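Local coordinates for protein afamin (Homo sapiens, PDB 6FAK) that carries hydrophobic molecules in body fluids, binding vitamin E and keeping lipidated Wnt proteins soluble and active, at residues L142-V145 and A146-P150; V253-C256 and I257-S261; D20-E23 and Y24-I28. One frame throughout, in Å; residues are numbered along the deposited sequence.

Contact 1 (L142-V145 and A146-P150); sequences LYEV and ARRNP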
ATOM      1  N   LEU A 142     -10.838  15.254   6.811  1.00 31.83           N
ATOM      2  CA  LEU A 142      -9.571  15.236   6.183  1.00 32.23           C
ATOM      3  C   LEU A 142      -8.403  15.178   7.197  1.00 29.51           C
ATOM      4  O   LEU A 142      -7.460  14.420   7.001  1.00 29.01           O
ATOM      5  CB  LEU A 142      -9.449  16.447   5.277  1.00 33.60           C
ATOM      6  CG  LEU A 142      -8.683  16.429   3.981  1.00 38.64           C
ATOM      7  CD1 LEU A 142      -8.815  15.119   3.227  1.00 39.34           C
ATOM      8  CD2 LEU A 142      -9.159  17.602   3.105  1.00 38.93           C
ATOM      9  N   TYR A 143      -8.471  15.999   8.247  1.00 27.89           N
ATOM     10  CA  TYR A 143      -7.600  15.849   9.415  1.00 27.30           C
ATOM     11  C   TYR A 143      -7.555  14.419   9.949  1.00 26.87           C
ATOM     12  O   TYR A 143      -6.468  13.872  10.173  1.00 25.93           O
ATOM     13  CB  TYR A 143      -8.046  16.817  10.511  1.00 28.09           C
ATOM     14  CG  TYR A 143      -7.517  16.615  11.886  1.00 28.41           C
ATOM     15  CD1 TYR A 143      -6.210  16.944  12.196  1.00 28.65           C
ATOM     16  CD2 TYR A 143      -8.343  16.156  12.917  1.00 29.17           C
ATOM     17  CE1 TYR A 143      -5.707  16.771  13.481  1.00 28.74           C
ATOM     18  CE2 TYR A 143      -7.861  16.000  14.215  1.00 28.92           C
ATOM     19  CZ  TYR A 143      -6.549  16.335  14.492  1.00 28.62           C
ATOM     20  OH  TYR A 143      -6.075  16.204  15.759  1.00 29.08           O
ATOM     21  N   GLU A 144      -8.726  13.828  10.195  1.00 27.18           N
ATOM     22  CA  GLU A 144      -8.804  12.546  10.871  1.00 27.49           C
ATOM     23  C   GLU A 144      -8.304  11.432   9.956  1.00 26.51           C
ATOM     24  O   GLU A 144      -7.568  10.511  10.415  1.00 26.30           O
ATOM     25  CB  GLU A 144     -10.223  12.256  11.405  1.00 29.54           C
ATOM     26  CG  GLU A 144     -10.752  13.223  12.506  1.00 31.42           C
ATOM     27  CD  GLU A 144     -10.044  13.174  13.857  1.00 34.53           C
ATOM     28  OE1 GLU A 144      -9.112  12.367  14.041  1.00 34.57           O
ATOM     29  OE2 GLU A 144     -10.440  13.970  14.768  1.00 37.14           O
ATOM     30  N   VAL A 145      -8.596  11.550   8.662  1.00 25.53           N
ATOM     31  CA  VAL A 145      -8.108  10.581   7.679  1.00 25.07           C
ATOM     32  C   VAL A 145      -6.591  10.668   7.469  1.00 24.25           C
ATOM     33  O   VAL A 145      -5.887   9.655   7.503  1.00 24.07           O
ATOM     34  CB  VAL A 145      -8.909  10.673   6.360  1.00 25.65           C
ATOM     35  CG1 VAL A 145      -8.371   9.672   5.357  1.00 25.76           C
ATOM     36  CG2 VAL A 145     -10.373  10.298   6.629  1.00 26.49           C
ATOM     37  N   ALA A 146      -6.063  11.880   7.300  1.00 23.90           N
ATOM     38  CA  ALA A 146      -4.651  12.063   6.976  1.00 23.51           C
ATOM     39  C   ALA A 146      -3.696  11.636   8.102  1.00 23.43           C
ATOM     40  O   ALA A 146      -2.701  10.983   7.854  1.00 23.17           O
ATOM     41  CB  ALA A 146      -4.386  13.494   6.595  1.00 23.56           C
ATOM     42  N   ARG A 147      -4.040  11.948   9.350  1.00 23.54           N
ATOM     43  CA  ARG A 147      -3.201  11.527  10.482  1.00 23.66           C
ATOM     44  C   ARG A 147      -3.168  10.024  10.645  1.00 23.69           C
ATOM     45  O   ARG A 147      -2.163   9.490  11.125  1.00 23.51           O
ATOM     46  CB  ARG A 147      -3.607  12.238  11.801  1.00 24.01           C
ATOM     47  CG  ARG A 147      -5.012  11.912  12.310  1.00 24.53           C
ATOM     48  CD  ARG A 147      -5.582  13.043  13.190  1.00 25.19           C
ATOM     49  NE  ARG A 147      -4.711  13.294  14.344  1.00 25.66           N
ATOM     50  CZ  ARG A 147      -5.024  13.117  15.618  1.00 26.24           C
ATOM     51  NH1 ARG A 147      -6.251  12.718  15.960  1.00 26.72           N
ATOM     52  NH2 ARG A 147      -4.109  13.329  16.556  1.00 26.28           N
ATOM     53  N   ARG A 148      -4.223   9.347  10.183  1.00 23.93           N
ATOM     54  CA  ARG A 148      -4.270   7.877  10.219  1.00 24.31           C
ATOM     55  C   ARG A 148      -3.711   7.212   8.962  1.00 23.97           C
ATOM     56  O   ARG A 148      -3.552   6.004   8.956  1.00 24.11           O
ATOM     57  CB  ARG A 148      -5.691   7.382  10.465  1.00 24.96           C
ATOM     58  CG  ARG A 148      -6.172   7.594  11.915  1.00 25.67           C
ATOM     59  CD  ARG A 148      -7.699   7.419  12.054  1.00 26.75           C
ATOM     60  NE  ARG A 148      -8.113   7.633  13.451  1.00 27.62           N
ATOM     61  CZ  ARG A 148      -8.318   8.808  14.010  1.00 27.95           C
ATOM     62  NH1 ARG A 148      -8.263   9.928  13.278  1.00 27.95           N
ATOM     63  NH2 ARG A 148      -8.572   8.887  15.320  1.00 28.46           N
ATOM     64  N   ASN A 149      -3.393   7.999   7.942  1.00 23.63           N
ATOM     65  CA  ASN A 149      -2.905   7.505   6.639  1.00 23.63           C
ATOM     66  C   ASN A 149      -1.741   8.413   6.211  1.00 23.43           C
ATOM     67  O   ASN A 149      -1.846   9.150   5.222  1.00 23.35           O
ATOM     68  CB  ASN A 149      -4.060   7.494   5.599  1.00 23.67           C
ATOM     69  CG  ASN A 149      -5.134   6.519   5.950  1.00 24.09           C
ATOM     70  OD1 ASN A 149      -5.004   5.359   5.633  1.00 24.64           O
ATOM     71  ND2 ASN A 149      -6.191   6.973   6.679  1.00 24.08           N
ATOM     72  N   PRO A 150      -0.636   8.385   6.964  1.00 23.11           N
ATOM     73  CA  PRO A 150       0.375   9.423   6.797  1.00 22.97           C
ATOM     74  C   PRO A 150       1.155   9.365   5.497  1.00 23.01           C
ATOM     75  O   PRO A 150       1.830  10.340   5.204  1.00 22.60           O
ATOM     76  CB  PRO A 150       1.374   9.128   7.934  1.00 23.06           C
ATOM     77  CG  PRO A 150       1.138   7.704   8.308  1.00 23.24           C
ATOM     78  CD  PRO A 150      -0.312   7.473   8.067  1.00 23.30           C
TER
HETATM   79  O   HOH W   1      -8.974  11.449  16.515  1.00 37.14           O
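Ala146 N donates to Leu142 O at 2.9 Å, and Arg147 N donates to Tyr143 O one residue further on, the i to i+4 bonds of an alpha helix. This is the C-terminal turn of helix 134-148 in the first albumin domain, where Arg148 N reaches Val145 O only weakly. Two carbonyls of this turn, those of Glu144 and Val145, also accept from side chains. Asn149 turns its amide back so that ND2 gives Val145 O a bond of 2.8 Å, nearly in the amide plane, while Lys193 holds OD1.

Glu144, Arg147 and Arg148 form a salt-bridge network. Arg148, extended from CG to NE, lies alongside Glu144 and points the same way; its NH1 meets Glu144 OE1 at 2.7 Å on the anti side of the carboxylate and also donates to Glu144 O at 3.0 Å. One nitrogen thus binds both the carboxylate and the backbone carbonyl of Glu144, and a water between OE1 and Arg148 NH2 closes the group. The link from Arg147 NH1 to OE1 is long and weak.

Arg147 starts with CG between the backbone N and carbonyl carbon (chi1 64°), which brings its chain over Tyr143. Arginine suits this place because its methylenes can cover the ring while its guanidinium, 8° from parallel with it, lies beyond, over the hydroxyl end: Tyr143 OH is 3.3 Å from Arg147 CZ. Gln35 O takes NH2, and Ala37 O binds the tyrosine hydroxyl. Arg147 CD makes a CH-pi contact over the ring centre, 3.7 Å from the centroid of Tyr143.

Contact 2 (V253-C256 and I257-S261); sequences VVQC and IRDTS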
ATOM      1  N   VAL A 253       3.234  17.780  -0.109  0.51 27.07           N
ATOM      2  CA  VAL A 253       1.870  17.735  -0.703  0.51 27.45           C
ATOM      3  C   VAL A 253       1.707  18.626  -1.940  0.51 27.91           C
ATOM      4  O   VAL A 253       1.152  18.190  -2.944  0.51 27.76           O
ATOM      5  CB  VAL A 253       0.763  18.005   0.332  0.51 27.60           C
ATOM      6  CG1 VAL A 253       0.788  16.949   1.424  0.51 27.24           C
ATOM      7  CG2 VAL A 253       0.886  19.406   0.939  0.51 28.25           C
ATOM      8  N   VAL A 254       2.236  19.848  -1.872  1.00 28.56           N
ATOM      9  CA  VAL A 254       2.226  20.777  -3.019  1.00 29.66           C
ATOM     10  C   VAL A 254       2.996  20.244  -4.242  1.00 29.88           C
ATOM     11  O   VAL A 254       2.465  20.209  -5.350  1.00 30.14           O
ATOM     12  CB  VAL A 254       2.748  22.190  -2.609  1.00 30.44           C
ATOM     13  CG1 VAL A 254       2.831  23.112  -3.811  1.00 31.78           C
ATOM     14  CG2 VAL A 254       1.832  22.786  -1.554  1.00 31.17           C
ATOM     15  N   GLN A 255       4.232  19.815  -4.030  1.00 29.30           N
ATOM     16  CA  GLN A 255       5.025  19.253  -5.112  1.00 30.22           C
ATOM     17  C   GLN A 255       4.384  17.987  -5.701  1.00 29.01           C
ATOM     18  O   GLN A 255       4.465  17.726  -6.909  1.00 28.37           O
ATOM     19  CB  GLN A 255       6.441  18.920  -4.631  1.00 31.81           C
ATOM     20  CG  GLN A 255       7.439  18.714  -5.762  1.00 36.56           C
ATOM     21  CD  GLN A 255       7.585  19.981  -6.626  1.00 40.77           C
ATOM     22  OE1 GLN A 255       7.453  21.106  -6.141  1.00 42.45           O
ATOM     23  NE2 GLN A 255       7.765  19.786  -7.902  1.00 41.71           N
ATOM     24  N   CYS A 256       3.800  17.181  -4.832  1.00 28.03           N
ATOM     25  CA  CYS A 256       3.096  15.983  -5.248  1.00 28.30           C
ATOM     26  C   CYS A 256       1.969  16.311  -6.223  1.00 28.36           C
ATOM     27  O   CYS A 256       1.868  15.686  -7.293  1.00 27.66           O
ATOM     28  CB  CYS A 256       2.580  15.215  -4.018  1.00 28.40           C
ATOM     29  SG  CYS A 256       1.782  13.618  -4.301  1.00 28.09           S
ATOM     30  N   ILE A 257       1.120  17.268  -5.835  1.00 28.89           N
ATOM     31  CA  ILE A 257      -0.001  17.710  -6.682  1.00 30.35           C
ATOM     32  C   ILE A 257       0.516  18.237  -8.024  1.00 30.19           C
ATOM     33  O   ILE A 257       0.041  17.788  -9.058  1.00 29.63           O
ATOM     34  CB  ILE A 257      -0.952  18.728  -5.951  1.00 31.12           C
ATOM     35  CG1 ILE A 257      -1.753  18.024  -4.871  1.00 31.42           C
ATOM     36  CG2 ILE A 257      -1.931  19.370  -6.920  1.00 32.44           C
ATOM     37  CD1 ILE A 257      -2.278  18.925  -3.772  1.00 32.25           C
ATOM     38  N   ARG A 258       1.506  19.127  -7.978  1.00 31.26           N
ATOM     39  CA  ARG A 258       2.161  19.671  -9.187  1.00 33.51           C
ATOM     40  C   ARG A 258       2.752  18.610 -10.086  1.00 33.66           C
ATOM     41  O   ARG A 258       2.564  18.661 -11.284  1.00 33.09           O
ATOM     42  CB  ARG A 258       3.309  20.641  -8.835  1.00 35.86           C
ATOM     43  CG  ARG A 258       2.823  21.990  -8.315  1.00 38.81           C
ATOM     44  CD  ARG A 258       3.960  22.982  -8.071  1.00 41.86           C
ATOM     45  NE  ARG A 258       3.449  24.221  -7.471  1.00 44.94           N
ATOM     46  CZ  ARG A 258       4.124  25.082  -6.698  1.00 46.62           C
ATOM     47  NH1 ARG A 258       5.400  24.866  -6.376  1.00 45.04           N
ATOM     48  NH2 ARG A 258       3.517  26.152  -6.232  1.00 49.15           N
ATOM     49  N   ASP A 259       3.524  17.690  -9.527  1.00 32.52           N
ATOM     50  CA  ASP A 259       4.122  16.616 -10.334  1.00 33.15           C
ATOM     51  C   ASP A 259       3.087  15.633 -10.856  1.00 31.61           C
ATOM     52  O   ASP A 259       3.266  15.119 -11.953  1.00 30.68           O
ATOM     53  CB  ASP A 259       5.247  15.855  -9.598  1.00 36.20           C
ATOM     54  CG  ASP A 259       6.440  16.724  -9.285  1.00 41.73           C
ATOM     55  OD1 ASP A 259       6.517  17.805  -9.865  1.00 44.31           O
ATOM     56  OD2 ASP A 259       7.306  16.336  -8.459  1.00 47.53           O
ATOM     57  N   THR A 260       2.039  15.324 -10.081  1.00 31.20           N
ATOM     58  CA  THR A 260       0.967  14.470 -10.568  1.00 31.48           C
ATOM     59  C   THR A 260       0.274  15.145 -11.787  1.00 33.22           C
ATOM     60  O   THR A 260       0.095  14.520 -12.821  1.00 32.32           O
ATOM     61  CB  THR A 260      -0.053  14.179  -9.451  1.00 31.22           C
ATOM     62  OG1 THR A 260       0.588  13.455  -8.386  1.00 29.80           O
ATOM     63  CG2 THR A 260      -1.255  13.348  -9.964  1.00 31.86           C
ATOM     64  N   SER A 261      -0.034  16.430 -11.666  1.00 35.30           N
ATOM     65  CA  SER A 261      -0.628  17.173 -12.768  1.00 39.57           C
ATOM     66  C   SER A 261       0.285  17.180 -14.020  1.00 38.74           C
ATOM     67  O   SER A 261      -0.174  16.975 -15.147  1.00 39.47           O
ATOM     68  CB  SER A 261      -0.982  18.591 -12.323  1.00 42.03           C
ATOM     69  OG  SER A 261      -1.315  19.365 -13.442  1.00 46.82           O
TER
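Cys256 O lies 2.8 Å from Thr260 N, which donates to it in the i to i+4 pattern of an alpha helix, and equally near Thr260 OG1. The hydroxyl's single proton may serve either Cys256 O or Asn244 OD1; threonine suits the site because its hydroxyl can serve its own helix, 253-268, or the neighbouring helix 231-250 of the second albumin domain. A disulfide from Cys256 to Cys248 ties the same two helices covalently, within the region that forms the hydrophobic-ligand pocket.

Around the helix, Gln255 swings CG anti to its own nitrogen (chi1 -163°) and bends at chi2, bringing its amide across to Asp259. The bond from Gln255 NE2 to Asp259 OD1 is weak, 3.1 Å long and poorly aligned, with the amide and carboxylate planes 68° apart. Asp259 is held more firmly through its backbone, whose N donates to Gln255 O at 2.8 Å.

Arg258 runs extended beside Val254, pointing the same way, and Pro69 packs against both side chains. A branched aliphatic residue offers the flat cation a greasy support, while Gln15 accepts from NH2. Val254 CG1 sits over the centre of one guanidinium face, 3.7 Å from Arg258 CZ.

Contact 3 (D20-E23 and Y24-I28); sequences DNIE and YITII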
ATOM      1  N   ASP A  20      -6.772  27.611  -4.503  1.00 55.75           N
ATOM      2  CA  ASP A  20      -8.146  27.324  -4.098  1.00 56.35           C
ATOM      3  C   ASP A  20      -8.279  26.341  -2.951  1.00 60.13           C
ATOM      4  O   ASP A  20      -9.109  26.564  -2.080  1.00 59.70           O
ATOM      5  CB  ASP A  20      -8.959  26.777  -5.279  1.00 62.14           C
ATOM      6  CG  ASP A  20      -9.461  27.874  -6.220  1.00 66.80           C
ATOM      7  OD1 ASP A  20      -9.104  29.061  -6.012  1.00 62.21           O
ATOM      8  OD2 ASP A  20     -10.220  27.529  -7.163  1.00 69.81           O
ATOM      9  N   ASN A  21      -7.477  25.261  -2.952  1.00 57.35           N
ATOM     10  CA  ASN A  21      -7.586  24.181  -1.943  1.00 52.38           C
ATOM     11  C   ASN A  21      -6.520  24.238  -0.816  1.00 46.74           C
ATOM     12  O   ASN A  21      -6.291  23.264  -0.129  1.00 40.96           O
ATOM     13  CB  ASN A  21      -7.570  22.819  -2.656  1.00 53.92           C
ATOM     14  CG  ASN A  21      -8.785  22.623  -3.554  1.00 60.48           C
ATOM     15  OD1 ASN A  21      -9.895  22.362  -3.072  1.00 64.65           O
ATOM     16  ND2 ASN A  21      -8.586  22.761  -4.865  1.00 57.01           N
ATOM     17  N   ILE A  22      -5.910  25.404  -0.633  1.00 47.51           N
ATOM     18  CA  ILE A  22      -4.799  25.613   0.288  1.00 48.45           C
ATOM     19  C   ILE A  22      -5.088  25.196   1.743  1.00 45.52           C
ATOM     20  O   ILE A  22      -4.178  24.728   2.456  1.00 44.49           O
ATOM     21  CB  ILE A  22      -4.341  27.084   0.236  1.00 54.10           C
ATOM     22  CG1 ILE A  22      -2.959  27.278   0.874  1.00 53.90           C
ATOM     23  CG2 ILE A  22      -5.375  27.998   0.886  1.00 54.91           C
ATOM     24  CD1 ILE A  22      -1.838  26.553   0.166  1.00 54.91           C
ATOM     25  N   GLU A  23      -6.335  25.362   2.167  1.00 43.69           N
ATOM     26  CA  GLU A  23      -6.770  24.971   3.491  1.00 44.45           C
ATOM     27  C   GLU A  23      -6.692  23.439   3.625  1.00 40.40           C
ATOM     28  O   GLU A  23      -6.045  22.923   4.538  1.00 41.17           O
ATOM     29  CB  GLU A  23      -8.185  25.520   3.793  1.00 50.99           C
ATOM     30  CG  GLU A  23      -8.819  24.989   5.080  1.00 58.58           C
ATOM     31  CD  GLU A  23     -10.103  25.732   5.488  1.00 66.45           C
ATOM     32  OE1 GLU A  23     -11.183  25.461   4.906  1.00 65.57           O
ATOM     33  OE2 GLU A  23     -10.040  26.562   6.422  1.00 69.99           O
ATOM     34  N   TYR A  24      -7.293  22.736   2.676  1.00 37.50           N
ATOM     35  CA  TYR A  24      -7.301  21.280   2.658  1.00 37.56           C
ATOM     36  C   TYR A  24      -5.889  20.652   2.554  1.00 33.06           C
ATOM     37  O   TYR A  24      -5.563  19.682   3.231  1.00 30.58           O
ATOM     38  CB  TYR A  24      -8.196  20.770   1.518  1.00 44.71           C
ATOM     39  CG  TYR A  24      -9.607  21.333   1.556  1.00 54.86           C
ATOM     40  CD1 TYR A  24     -10.468  21.047   2.620  1.00 63.42           C
ATOM     41  CD2 TYR A  24     -10.075  22.185   0.539  1.00 62.27           C
ATOM     42  CE1 TYR A  24     -11.757  21.588   2.665  1.00 68.42           C
ATOM     43  CE2 TYR A  24     -11.364  22.707   0.568  1.00 67.02           C
ATOM     44  CZ  TYR A  24     -12.204  22.401   1.629  1.00 69.63           C
ATOM     45  OH  TYR A  24     -13.480  22.927   1.665  1.00 77.24           O
ATOM     46  N   ILE A  25      -5.103  21.209   1.655  1.00 31.81           N
ATOM     47  CA  ILE A  25      -3.708  20.846   1.421  1.00 32.30           C
ATOM     48  C   ILE A  25      -2.862  20.991   2.685  1.00 30.84           C
ATOM     49  O   ILE A  25      -2.040  20.102   3.007  1.00 29.81           O
ATOM     50  CB  ILE A  25      -3.147  21.714   0.270  1.00 34.04           C
ATOM     51  CG1 ILE A  25      -3.777  21.271  -1.063  1.00 36.24           C
ATOM     52  CG2 ILE A  25      -1.644  21.685   0.189  1.00 34.94           C
ATOM     53  CD1 ILE A  25      -3.458  22.242  -2.186  1.00 38.71           C
ATOM     54  N   THR A  26      -3.031  22.103   3.380  1.00 30.11           N
ATOM     55  CA  THR A  26      -2.254  22.368   4.571  1.00 30.43           C
ATOM     56  C   THR A  26      -2.556  21.361   5.720  1.00 29.18           C
ATOM     57  O   THR A  26      -1.648  20.910   6.434  1.00 27.77           O
ATOM     58  CB  THR A  26      -2.502  23.821   5.060  1.00 32.72           C
ATOM     59  OG1 THR A  26      -2.068  24.735   4.043  1.00 35.60           O
ATOM     60  CG2 THR A  26      -1.700  24.106   6.296  1.00 33.11           C
ATOM     61  N   ILE A  27      -3.841  21.082   5.901  1.00 28.94           N
ATOM     62  CA  ILE A  27      -4.330  20.101   6.882  1.00 29.07           C
ATOM     63  C   ILE A  27      -3.727  18.737   6.593  1.00 27.46           C
ATOM     64  O   ILE A  27      -3.197  18.076   7.509  1.00 26.55           O
ATOM     65  CB  ILE A  27      -5.875  20.052   6.884  1.00 30.81           C
ATOM     66  CG1 ILE A  27      -6.398  21.302   7.563  1.00 33.13           C
ATOM     67  CG2 ILE A  27      -6.401  18.816   7.616  1.00 31.99           C
ATOM     68  CD1 ILE A  27      -7.917  21.474   7.454  1.00 35.00           C
ATOM     69  N   ILE A  28      -3.778  18.325   5.314  1.00 26.83           N
ATOM     70  CA  ILE A  28      -3.240  17.014   4.942  1.00 26.05           C
ATOM     71  C   ILE A  28      -1.736  16.967   5.321  1.00 25.37           C
ATOM     72  O   ILE A  28      -1.313  16.061   6.022  1.00 24.77           O
ATOM     73  CB  ILE A  28      -3.357  16.712   3.450  1.00 26.24           C
ATOM     74  CG1 ILE A  28      -4.836  16.508   3.049  1.00 26.90           C
ATOM     75  CG2 ILE A  28      -2.570  15.457   3.087  1.00 25.64           C
ATOM     76  CD1 ILE A  28      -5.084  16.292   1.576  1.00 27.71           C
TER
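Thr26 holds OG1 beside its own backbone nitrogen and opposite the carbonyl carbon (chi1 -62°), which aims the hydroxyl back at the preceding turn; Tyr24, with CG likewise beside its nitrogen (chi1 -54°), brings CD2 near Asn21 OD1. The Thr26 hydroxyl, OG1, reaches Ile22 O at 2.6 Å. Thr26 N donates to that carbonyl as well, at 3.0 Å but from above the carbonyl plane, so Ile22 O is gripped twice by a single residue. Threonine suits the spot because its hydroxyl is spent on the backbone, leaving the remainder of the side chain to pack on Leu45 and Met49 of helix 39-58.

These residues open helix 22-33 of the all-helical first albumin domain. Asn21 is the first residue to leave helical geometry after helix 13-20 and is also the N-cap of the next, yet its side chain makes no capping bond: ND2 donates backward to Phe17 O. Its carbonyl begins the new ladder, taking Ile25 N at 3.0 Å in an almost linear bond, and Ile27 N follows to Glu23 O.

Asn21 OD1 lies 3.6 Å from Tyr24 CD2, with amide and ring planes 42° apart. Tyr24 CB rests on Asn21 O, while the large side chain spreads over Leu138 and Leu142 of helix 134-148. Replacing Tyr24 by alanine is likely to leave a gap against Leu138 and Leu142 and to strip the Asn21 amide of the ring beside it. Glu23, extended beyond CG, sends OE1 to Asn139. Ile25 folds back over the N-cap carbonyl, CG1 lying 3.3 Å from Asn21 O.

Helix 22-33 is the common element. Contact 3, at its start, touches both other contacts, with centres about 13 Å from each, whereas contacts 1 and 2 do not meet, their nearest atoms being about 8 Å apart. Against contact 1 the packing stays within the first albumin domain: Leu142 CD2 lies 3.7 Å from Tyr24 CB. Against contact 2 it joins the first domain to the second, Val253 CG2 lying 3.5 Å from Ile25 CG2. Contact 2 alone falls in the hydrophobic-ligand region, and a tetraethylene glycol, probably from the crystallisation liquor, lies about 3 Å from the Thr260 side chain. In contact 1, the Arg148 side chain lies about 8 Å from a bound sodium ion.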